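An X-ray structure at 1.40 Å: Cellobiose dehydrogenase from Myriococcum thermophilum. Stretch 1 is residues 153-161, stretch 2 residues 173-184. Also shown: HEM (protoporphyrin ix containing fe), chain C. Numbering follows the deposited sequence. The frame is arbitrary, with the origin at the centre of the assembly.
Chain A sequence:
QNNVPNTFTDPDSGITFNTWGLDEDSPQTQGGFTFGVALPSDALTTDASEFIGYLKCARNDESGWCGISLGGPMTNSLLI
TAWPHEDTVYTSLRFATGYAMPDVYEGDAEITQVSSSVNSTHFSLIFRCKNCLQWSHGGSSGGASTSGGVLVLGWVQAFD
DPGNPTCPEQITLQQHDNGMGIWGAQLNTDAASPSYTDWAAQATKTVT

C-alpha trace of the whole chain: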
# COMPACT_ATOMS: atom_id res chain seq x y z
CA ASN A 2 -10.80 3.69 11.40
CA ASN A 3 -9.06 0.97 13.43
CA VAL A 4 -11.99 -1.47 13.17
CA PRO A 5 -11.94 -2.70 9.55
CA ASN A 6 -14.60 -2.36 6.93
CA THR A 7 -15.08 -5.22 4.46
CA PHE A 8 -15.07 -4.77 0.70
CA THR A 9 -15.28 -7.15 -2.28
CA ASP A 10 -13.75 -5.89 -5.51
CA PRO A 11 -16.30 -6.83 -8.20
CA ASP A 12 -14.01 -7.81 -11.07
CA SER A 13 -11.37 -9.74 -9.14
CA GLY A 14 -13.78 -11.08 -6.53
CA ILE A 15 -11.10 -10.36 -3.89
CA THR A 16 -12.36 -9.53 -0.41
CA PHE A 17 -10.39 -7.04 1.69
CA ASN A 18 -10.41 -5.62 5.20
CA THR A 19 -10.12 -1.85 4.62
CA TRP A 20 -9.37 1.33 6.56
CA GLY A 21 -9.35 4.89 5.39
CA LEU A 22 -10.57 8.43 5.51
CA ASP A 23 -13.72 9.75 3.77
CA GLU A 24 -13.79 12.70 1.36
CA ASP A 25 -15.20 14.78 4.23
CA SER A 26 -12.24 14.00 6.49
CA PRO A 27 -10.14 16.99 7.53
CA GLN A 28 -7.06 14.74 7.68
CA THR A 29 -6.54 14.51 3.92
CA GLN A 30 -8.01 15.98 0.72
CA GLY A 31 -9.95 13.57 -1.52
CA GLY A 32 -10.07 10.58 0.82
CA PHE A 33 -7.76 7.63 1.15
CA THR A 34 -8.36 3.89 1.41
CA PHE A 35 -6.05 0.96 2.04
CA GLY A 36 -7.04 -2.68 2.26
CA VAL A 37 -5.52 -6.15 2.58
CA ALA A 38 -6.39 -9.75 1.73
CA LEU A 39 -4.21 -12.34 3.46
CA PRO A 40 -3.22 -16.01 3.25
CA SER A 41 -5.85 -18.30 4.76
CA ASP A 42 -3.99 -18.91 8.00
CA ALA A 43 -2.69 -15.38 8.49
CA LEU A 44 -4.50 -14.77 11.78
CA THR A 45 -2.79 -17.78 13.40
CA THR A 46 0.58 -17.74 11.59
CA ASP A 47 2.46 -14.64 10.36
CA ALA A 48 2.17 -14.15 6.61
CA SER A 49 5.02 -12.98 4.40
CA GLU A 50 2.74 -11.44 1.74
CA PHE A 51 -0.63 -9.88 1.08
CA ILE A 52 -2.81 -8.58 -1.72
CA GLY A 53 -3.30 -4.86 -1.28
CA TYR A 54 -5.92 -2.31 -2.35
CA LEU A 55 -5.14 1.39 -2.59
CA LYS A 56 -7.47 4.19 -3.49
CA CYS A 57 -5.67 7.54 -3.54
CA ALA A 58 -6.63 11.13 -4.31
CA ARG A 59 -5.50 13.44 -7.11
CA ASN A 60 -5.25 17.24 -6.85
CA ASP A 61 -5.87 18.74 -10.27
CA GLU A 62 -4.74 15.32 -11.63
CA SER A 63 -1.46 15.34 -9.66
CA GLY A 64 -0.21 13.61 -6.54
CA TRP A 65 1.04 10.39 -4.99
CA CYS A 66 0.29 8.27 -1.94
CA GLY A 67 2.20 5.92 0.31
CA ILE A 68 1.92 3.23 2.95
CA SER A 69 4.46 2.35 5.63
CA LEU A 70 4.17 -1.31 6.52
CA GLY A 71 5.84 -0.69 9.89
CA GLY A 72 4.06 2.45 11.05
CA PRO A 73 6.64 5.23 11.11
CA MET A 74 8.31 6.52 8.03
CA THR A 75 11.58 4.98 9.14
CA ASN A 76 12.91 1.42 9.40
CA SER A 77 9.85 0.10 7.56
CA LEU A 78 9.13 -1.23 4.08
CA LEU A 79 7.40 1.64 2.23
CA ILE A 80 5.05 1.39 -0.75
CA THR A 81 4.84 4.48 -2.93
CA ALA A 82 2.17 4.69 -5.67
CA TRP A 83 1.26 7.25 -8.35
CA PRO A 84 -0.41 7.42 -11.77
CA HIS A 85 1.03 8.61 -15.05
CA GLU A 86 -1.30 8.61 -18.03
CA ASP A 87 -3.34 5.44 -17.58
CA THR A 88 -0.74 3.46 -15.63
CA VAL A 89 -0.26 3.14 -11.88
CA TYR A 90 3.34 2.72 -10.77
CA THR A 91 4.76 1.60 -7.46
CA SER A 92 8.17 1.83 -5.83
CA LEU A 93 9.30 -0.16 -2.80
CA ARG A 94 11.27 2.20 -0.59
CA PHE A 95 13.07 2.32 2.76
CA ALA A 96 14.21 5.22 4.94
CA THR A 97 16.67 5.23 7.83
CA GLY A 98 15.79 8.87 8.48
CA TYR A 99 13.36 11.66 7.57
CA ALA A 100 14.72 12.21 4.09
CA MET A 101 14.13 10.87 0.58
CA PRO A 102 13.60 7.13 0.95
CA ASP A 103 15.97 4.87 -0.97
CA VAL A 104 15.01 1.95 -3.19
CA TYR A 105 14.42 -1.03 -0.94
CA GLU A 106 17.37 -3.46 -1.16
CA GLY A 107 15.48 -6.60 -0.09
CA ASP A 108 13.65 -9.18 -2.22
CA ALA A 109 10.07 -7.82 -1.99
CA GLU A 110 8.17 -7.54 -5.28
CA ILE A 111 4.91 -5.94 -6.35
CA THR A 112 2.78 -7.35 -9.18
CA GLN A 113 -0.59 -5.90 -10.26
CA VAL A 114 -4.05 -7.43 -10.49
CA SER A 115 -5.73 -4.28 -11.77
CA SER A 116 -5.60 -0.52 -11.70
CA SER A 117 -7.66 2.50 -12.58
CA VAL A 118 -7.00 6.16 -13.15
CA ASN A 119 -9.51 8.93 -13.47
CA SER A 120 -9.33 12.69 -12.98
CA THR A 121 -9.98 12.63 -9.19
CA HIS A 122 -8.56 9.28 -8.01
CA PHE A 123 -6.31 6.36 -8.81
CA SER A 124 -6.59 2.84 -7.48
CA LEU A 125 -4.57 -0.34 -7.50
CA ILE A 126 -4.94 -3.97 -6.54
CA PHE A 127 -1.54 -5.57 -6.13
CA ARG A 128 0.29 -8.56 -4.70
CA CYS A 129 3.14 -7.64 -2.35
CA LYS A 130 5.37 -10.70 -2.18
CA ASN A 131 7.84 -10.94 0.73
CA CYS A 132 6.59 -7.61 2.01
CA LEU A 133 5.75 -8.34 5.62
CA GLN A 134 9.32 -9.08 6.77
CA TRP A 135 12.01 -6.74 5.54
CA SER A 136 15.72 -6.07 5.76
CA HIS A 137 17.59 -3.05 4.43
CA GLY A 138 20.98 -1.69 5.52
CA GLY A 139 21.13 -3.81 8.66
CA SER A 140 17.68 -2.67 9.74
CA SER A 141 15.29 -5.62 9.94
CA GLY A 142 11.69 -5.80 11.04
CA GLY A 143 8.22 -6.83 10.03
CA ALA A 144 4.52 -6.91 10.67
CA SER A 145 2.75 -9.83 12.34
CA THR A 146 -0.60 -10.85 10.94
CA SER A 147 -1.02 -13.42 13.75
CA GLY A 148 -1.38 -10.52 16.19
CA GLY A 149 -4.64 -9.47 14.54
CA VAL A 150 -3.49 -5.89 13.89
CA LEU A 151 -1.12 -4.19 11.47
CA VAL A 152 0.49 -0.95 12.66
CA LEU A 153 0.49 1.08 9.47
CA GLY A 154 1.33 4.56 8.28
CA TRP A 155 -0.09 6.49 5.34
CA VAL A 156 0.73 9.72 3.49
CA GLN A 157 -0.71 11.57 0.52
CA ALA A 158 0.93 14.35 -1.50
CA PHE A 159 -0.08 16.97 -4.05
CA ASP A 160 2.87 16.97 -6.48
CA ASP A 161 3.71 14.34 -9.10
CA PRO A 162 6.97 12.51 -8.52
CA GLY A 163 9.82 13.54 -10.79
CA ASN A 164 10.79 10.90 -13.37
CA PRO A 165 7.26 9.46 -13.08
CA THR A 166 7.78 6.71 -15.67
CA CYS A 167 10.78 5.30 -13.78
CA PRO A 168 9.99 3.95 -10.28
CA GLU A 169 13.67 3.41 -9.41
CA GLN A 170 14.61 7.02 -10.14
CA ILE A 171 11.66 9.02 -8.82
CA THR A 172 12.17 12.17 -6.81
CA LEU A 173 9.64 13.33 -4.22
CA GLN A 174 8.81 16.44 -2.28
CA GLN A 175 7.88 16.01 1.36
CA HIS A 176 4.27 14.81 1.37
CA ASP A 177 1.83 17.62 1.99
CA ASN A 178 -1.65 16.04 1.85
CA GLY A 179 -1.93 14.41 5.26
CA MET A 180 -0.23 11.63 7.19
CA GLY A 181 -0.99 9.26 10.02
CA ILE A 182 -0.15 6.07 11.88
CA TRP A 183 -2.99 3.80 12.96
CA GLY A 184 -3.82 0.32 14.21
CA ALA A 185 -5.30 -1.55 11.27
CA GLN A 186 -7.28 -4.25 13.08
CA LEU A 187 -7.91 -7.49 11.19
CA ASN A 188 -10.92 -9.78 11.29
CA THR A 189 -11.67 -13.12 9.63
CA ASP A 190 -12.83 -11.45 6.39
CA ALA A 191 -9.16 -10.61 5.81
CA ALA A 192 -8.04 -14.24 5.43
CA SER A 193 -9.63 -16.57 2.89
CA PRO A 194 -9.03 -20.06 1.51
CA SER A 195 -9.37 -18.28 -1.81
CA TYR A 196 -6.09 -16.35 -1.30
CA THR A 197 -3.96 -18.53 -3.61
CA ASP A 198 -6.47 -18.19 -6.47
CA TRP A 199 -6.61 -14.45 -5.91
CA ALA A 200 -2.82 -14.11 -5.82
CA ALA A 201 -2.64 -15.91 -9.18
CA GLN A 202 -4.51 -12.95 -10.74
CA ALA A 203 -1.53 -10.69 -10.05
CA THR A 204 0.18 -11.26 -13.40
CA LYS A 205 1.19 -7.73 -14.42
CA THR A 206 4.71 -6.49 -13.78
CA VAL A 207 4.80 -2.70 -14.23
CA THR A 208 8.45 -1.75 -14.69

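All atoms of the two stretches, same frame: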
# COMPACT_ATOMS: atom_id res chain seq x y z
N LEU A 153 0.20 0.54 10.80
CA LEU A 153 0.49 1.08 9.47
C LEU A 153 0.58 2.59 9.49
O LEU A 153 -0.02 3.27 10.34
CB LEU A 153 -0.64 0.67 8.49
CG LEU A 153 -0.80 -0.84 8.30
CD1 LEU A 153 -2.01 -1.07 7.42
CD2 LEU A 153 0.46 -1.41 7.66
N GLY A 154 1.34 3.11 8.54
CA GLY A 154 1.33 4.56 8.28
C GLY A 154 0.87 4.85 6.86
O GLY A 154 1.00 4.01 5.96
N TRP A 155 0.27 6.03 6.68
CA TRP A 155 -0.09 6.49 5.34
C TRP A 155 0.35 7.94 5.13
O TRP A 155 0.47 8.70 6.08
CB TRP A 155 -1.62 6.40 5.11
CG TRP A 155 -2.38 7.30 6.02
CD1 TRP A 155 -2.79 7.03 7.28
CD2 TRP A 155 -2.78 8.65 5.74
NE1 TRP A 155 -3.43 8.13 7.82
CE2 TRP A 155 -3.43 9.14 6.89
CE3 TRP A 155 -2.66 9.48 4.61
CZ2 TRP A 155 -3.95 10.43 6.96
CZ3 TRP A 155 -3.19 10.78 4.69
CH2 TRP A 155 -3.82 11.23 5.85
N VAL A 156 0.58 8.31 3.88
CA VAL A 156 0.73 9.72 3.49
C VAL A 156 0.06 9.94 2.14
O VAL A 156 -0.08 9.02 1.34
CB VAL A 156 2.22 10.15 3.36
CG1 VAL A 156 2.98 9.98 4.68
CG2 VAL A 156 2.91 9.37 2.24
N GLN A 157 -0.39 11.16 1.89
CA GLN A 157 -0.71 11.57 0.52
C GLN A 157 0.02 12.86 0.20
O GLN A 157 0.45 13.57 1.12
CB GLN A 157 -2.21 11.78 0.31
CG GLN A 157 -3.02 10.49 0.49
CD GLN A 157 -4.33 10.47 -0.27
OE1 GLN A 157 -4.46 9.78 -1.30
NE2 GLN A 157 -5.32 11.21 0.23
N ALA A 158 0.17 13.16 -1.08
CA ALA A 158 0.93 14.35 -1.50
C ALA A 158 0.31 14.94 -2.74
O ALA A 158 -0.31 14.22 -3.54
CB ALA A 158 2.35 13.94 -1.81
N PHE A 159 0.52 16.25 -2.93
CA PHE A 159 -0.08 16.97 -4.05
C PHE A 159 0.74 16.99 -5.35
O PHE A 159 0.19 17.15 -6.43
CB PHE A 159 -0.40 18.41 -3.62
CG PHE A 159 -1.52 18.51 -2.60
CD1 PHE A 159 -1.40 19.35 -1.50
CD2 PHE A 159 -2.70 17.80 -2.76
CE1 PHE A 159 -2.43 19.46 -0.57
CE2 PHE A 159 -3.72 17.91 -1.82
CZ PHE A 159 -3.59 18.75 -0.74
N ASP A 160 2.06 16.85 -5.26
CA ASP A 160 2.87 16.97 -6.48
C ASP A 160 3.13 15.61 -7.11
O ASP A 160 3.16 14.61 -6.41
CB ASP A 160 4.20 17.67 -6.17
CG ASP A 160 4.03 19.13 -5.73
OD1 ASP A 160 3.31 19.90 -6.41
OD2 ASP A 160 4.63 19.51 -4.70
N ASP A 161 3.31 15.58 -8.43
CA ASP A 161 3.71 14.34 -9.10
C ASP A 161 5.17 14.10 -8.79
O ASP A 161 5.94 15.05 -8.67
CB ASP A 161 3.54 14.44 -10.61
CG ASP A 161 2.11 14.28 -11.05
OD1 ASP A 161 1.33 13.61 -10.36
OD2 ASP A 161 1.75 14.84 -12.10
N LEU A 173 10.85 12.98 -4.95
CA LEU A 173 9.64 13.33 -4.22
C LEU A 173 9.87 14.60 -3.45
O LEU A 173 11.00 14.88 -3.03
CB LEU A 173 9.22 12.22 -3.24
CG LEU A 173 8.95 10.84 -3.85
CD1 LEU A 173 8.74 9.82 -2.73
CD2 LEU A 173 7.74 10.88 -4.78
N GLN A 174 8.81 15.38 -3.28
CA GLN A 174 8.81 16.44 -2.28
C GLN A 174 8.28 15.84 -1.00
O GLN A 174 7.66 14.78 -1.03
CB GLN A 174 7.91 17.60 -2.70
CG GLN A 174 8.33 18.27 -3.97
CD GLN A 174 9.67 18.97 -3.82
OE1 GLN A 174 9.99 19.53 -2.76
NE2 GLN A 174 10.47 18.93 -4.88
N GLN A 175 8.50 16.49 0.14
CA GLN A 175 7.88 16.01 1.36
C GLN A 175 6.37 16.03 1.16
O GLN A 175 5.81 17.00 0.65
CB GLN A 175 8.25 16.88 2.56
CG GLN A 175 7.62 16.41 3.85
CD GLN A 175 8.15 17.16 5.05
OE1 GLN A 175 9.24 17.75 5.01
NE2 GLN A 175 7.39 17.15 6.13
N HIS A 176 5.71 14.94 1.52
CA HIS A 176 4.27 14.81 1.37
C HIS A 176 3.58 15.92 2.13
O HIS A 176 4.00 16.33 3.23
CB HIS A 176 3.82 13.42 1.83
CG HIS A 176 4.56 12.94 3.02
ND1 HIS A 176 4.20 13.27 4.31
CD2 HIS A 176 5.67 12.18 3.12
CE1 HIS A 176 5.05 12.73 5.15
NE2 HIS A 176 5.96 12.08 4.46
N ASP A 177 2.52 16.43 1.52
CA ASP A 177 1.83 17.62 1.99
C ASP A 177 0.31 17.47 2.00
O ASP A 177 -0.40 18.47 2.21
CB ASP A 177 2.26 18.85 1.17
CG ASP A 177 2.00 18.70 -0.32
OD1 ASP A 177 1.72 17.57 -0.76
OD2 ASP A 177 2.09 19.73 -1.05
N ASN A 178 -0.20 16.25 1.82
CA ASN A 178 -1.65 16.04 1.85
C ASN A 178 -2.05 15.00 2.91
O ASN A 178 -2.75 14.03 2.64
CB ASN A 178 -2.18 15.66 0.46
CG ASN A 178 -3.70 15.50 0.44
OD1 ASN A 178 -4.40 16.12 1.24
ND2 ASN A 178 -4.20 14.66 -0.46
N GLY A 179 -1.55 15.22 4.11
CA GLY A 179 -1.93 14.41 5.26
C GLY A 179 -1.00 13.24 5.53
O GLY A 179 -0.27 12.77 4.65
N MET A 180 -1.01 12.79 6.78
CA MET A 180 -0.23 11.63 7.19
C MET A 180 -0.81 11.10 8.48
O MET A 180 -1.45 11.82 9.24
CB MET A 180 1.23 12.00 7.41
CG MET A 180 1.41 12.95 8.60
SD MET A 180 3.07 13.57 8.76
CE MET A 180 3.18 14.37 7.24
N GLY A 181 -0.55 9.83 8.76
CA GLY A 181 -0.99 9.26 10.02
C GLY A 181 -0.41 7.89 10.24
O GLY A 181 0.02 7.22 9.30
N ILE A 182 -0.38 7.48 11.51
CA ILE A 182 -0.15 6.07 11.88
C ILE A 182 -1.40 5.56 12.59
O ILE A 182 -1.96 6.29 13.43
CB ILE A 182 1.06 5.93 12.83
CG1 ILE A 182 2.34 6.42 12.13
CG2 ILE A 182 1.25 4.47 13.27
CD1 ILE A 182 3.58 6.48 13.05
N TRP A 183 -1.82 4.33 12.29
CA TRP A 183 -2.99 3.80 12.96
C TRP A 183 -2.88 2.28 13.13
O TRP A 183 -2.07 1.63 12.49
CB TRP A 183 -4.28 4.18 12.21
CG TRP A 183 -4.71 3.26 11.07
CD1 TRP A 183 -5.74 2.36 11.10
CD2 TRP A 183 -4.12 3.14 9.76
NE1 TRP A 183 -5.83 1.70 9.90
CE2 TRP A 183 -4.85 2.16 9.06
CE3 TRP A 183 -3.04 3.78 9.12
CZ2 TRP A 183 -4.55 1.80 7.74
CZ3 TRP A 183 -2.74 3.42 7.81
CH2 TRP A 183 -3.50 2.44 7.13
N GLY A 184 -3.69 1.74 14.04
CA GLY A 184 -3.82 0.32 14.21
C GLY A 184 -4.87 -0.24 13.28
O GLY A 184 -6.07 -0.04 13.47
CHA HEM C . 6.29 11.74 8.34
CHB HEM C . 9.68 13.75 5.28
CHC HEM C . 8.53 10.59 1.79
CHD HEM C . 5.80 8.08 5.15
C1A HEM C . 7.35 12.56 7.80
C2A HEM C . 7.95 13.67 8.57
C3A HEM C . 8.96 14.27 7.68
C4A HEM C . 8.86 13.48 6.43
CMA HEM C . 9.87 15.45 7.98
CAA HEM C . 7.60 14.06 9.98
CBA HEM C . 6.44 15.05 9.90
CGA HEM C . 5.99 15.41 11.30
O1A HEM C . 6.44 14.78 12.27
O2A HEM C . 5.17 16.34 11.42
C1B HEM C . 9.63 13.10 4.00
C2B HEM C . 10.39 13.59 2.86
C3B HEM C . 10.02 12.66 1.82
C4B HEM C . 9.11 11.73 2.49
CMB HEM C . 11.26 14.80 2.81
CAB HEM C . 10.42 12.60 0.39
CBB HEM C . 11.50 13.19 -0.08
C1C HEM C . 7.77 9.55 2.44
C2C HEM C . 7.38 8.31 1.73
C3C HEM C . 6.57 7.60 2.72
C4C HEM C . 6.51 8.43 3.93
CMC HEM C . 7.76 7.89 0.34
CAC HEM C . 5.93 6.27 2.58
CBC HEM C . 5.55 5.71 1.44
C1D HEM C . 5.67 8.95 6.31
C2D HEM C . 4.76 8.55 7.39
C3D HEM C . 4.89 9.63 8.35
C4D HEM C . 5.88 10.51 7.70
CMD HEM C . 3.91 7.31 7.47
CAD HEM C . 4.20 9.78 9.66
CBD HEM C . 4.90 8.93 10.73
CGD HEM C . 6.26 9.46 11.14
O1D HEM C . 7.24 8.69 11.03
O2D HEM C . 6.37 10.63 11.58
NA HEM C . 7.82 12.47 6.44
NB HEM C . 8.86 12.02 3.80
NC HEM C . 7.16 9.71 3.77
ND HEM C . 6.33 10.13 6.48
FE HEM C . 7.70 10.99 5.16
O HOH W 1 -2.94 13.45 -2.85

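Paired β-strands sort their side chains onto two faces, and a large aromatic on one strand often finds room because its neighbour across the ladder has no side chain. The heme domain of cellobiose dehydrogenase gives a compact example. Strand 153-158 runs antiparallel to strand 180-184, and the residues most covered by the opposite stretch, Trp155, Trp183 and Asn178, show how the pairing is used.

Trp155 faces Gly181 in a hydrogen-bonded pair: Trp155 N donates to Gly181 O (2.9 Å) and Gly181 N to Trp155 O (3.1 Å). The indole, with chi1 in the p well, folds back across the partner strand, so that Met180 N and Gly181 N lie over one face of its ring. Glycine is what permits this. A CB on Gly181 would fall 2.7 Å from Trp155 NE1, and one on Gly179 2.8 Å from Trp155 CH2; the backbone angles of Gly179 themselves call for glycine.

Trp183 also reaches back across the partner strand, but here its partner, Leu153, has a side chain, and the ring packs on it. The backbones pair (Trp183 N to Leu153 O, 2.9 Å; Leu153 N to Trp183 O, 3.0 Å), and Leu153 CB lies over the ring face, 3.8 Å from the six-membered ring centroid. The two indoles meet obliquely, with Trp155 CD1 3.6 Å from Trp183 CZ3.

Beyond the ladder, Asn178 N donates to Gln157 O (2.8 Å), while Asn178 CB sits over the Phe159 ring, 3.7 Å from its centroid. Next to it, Asp177 OD1 accepts from Phe159 N (2.8 Å), extending the polar contact into the loop.

The face bearing Val156 and Met180 serves the heme. Val156 CG1 packs over the His176 ring, 3.5 Å from its centroid, while His176 NE2 binds HEM FE at 2.2 Å. Here too glycine matters: a CB on Gly154 would come within 2.7 Å of HEM CMD.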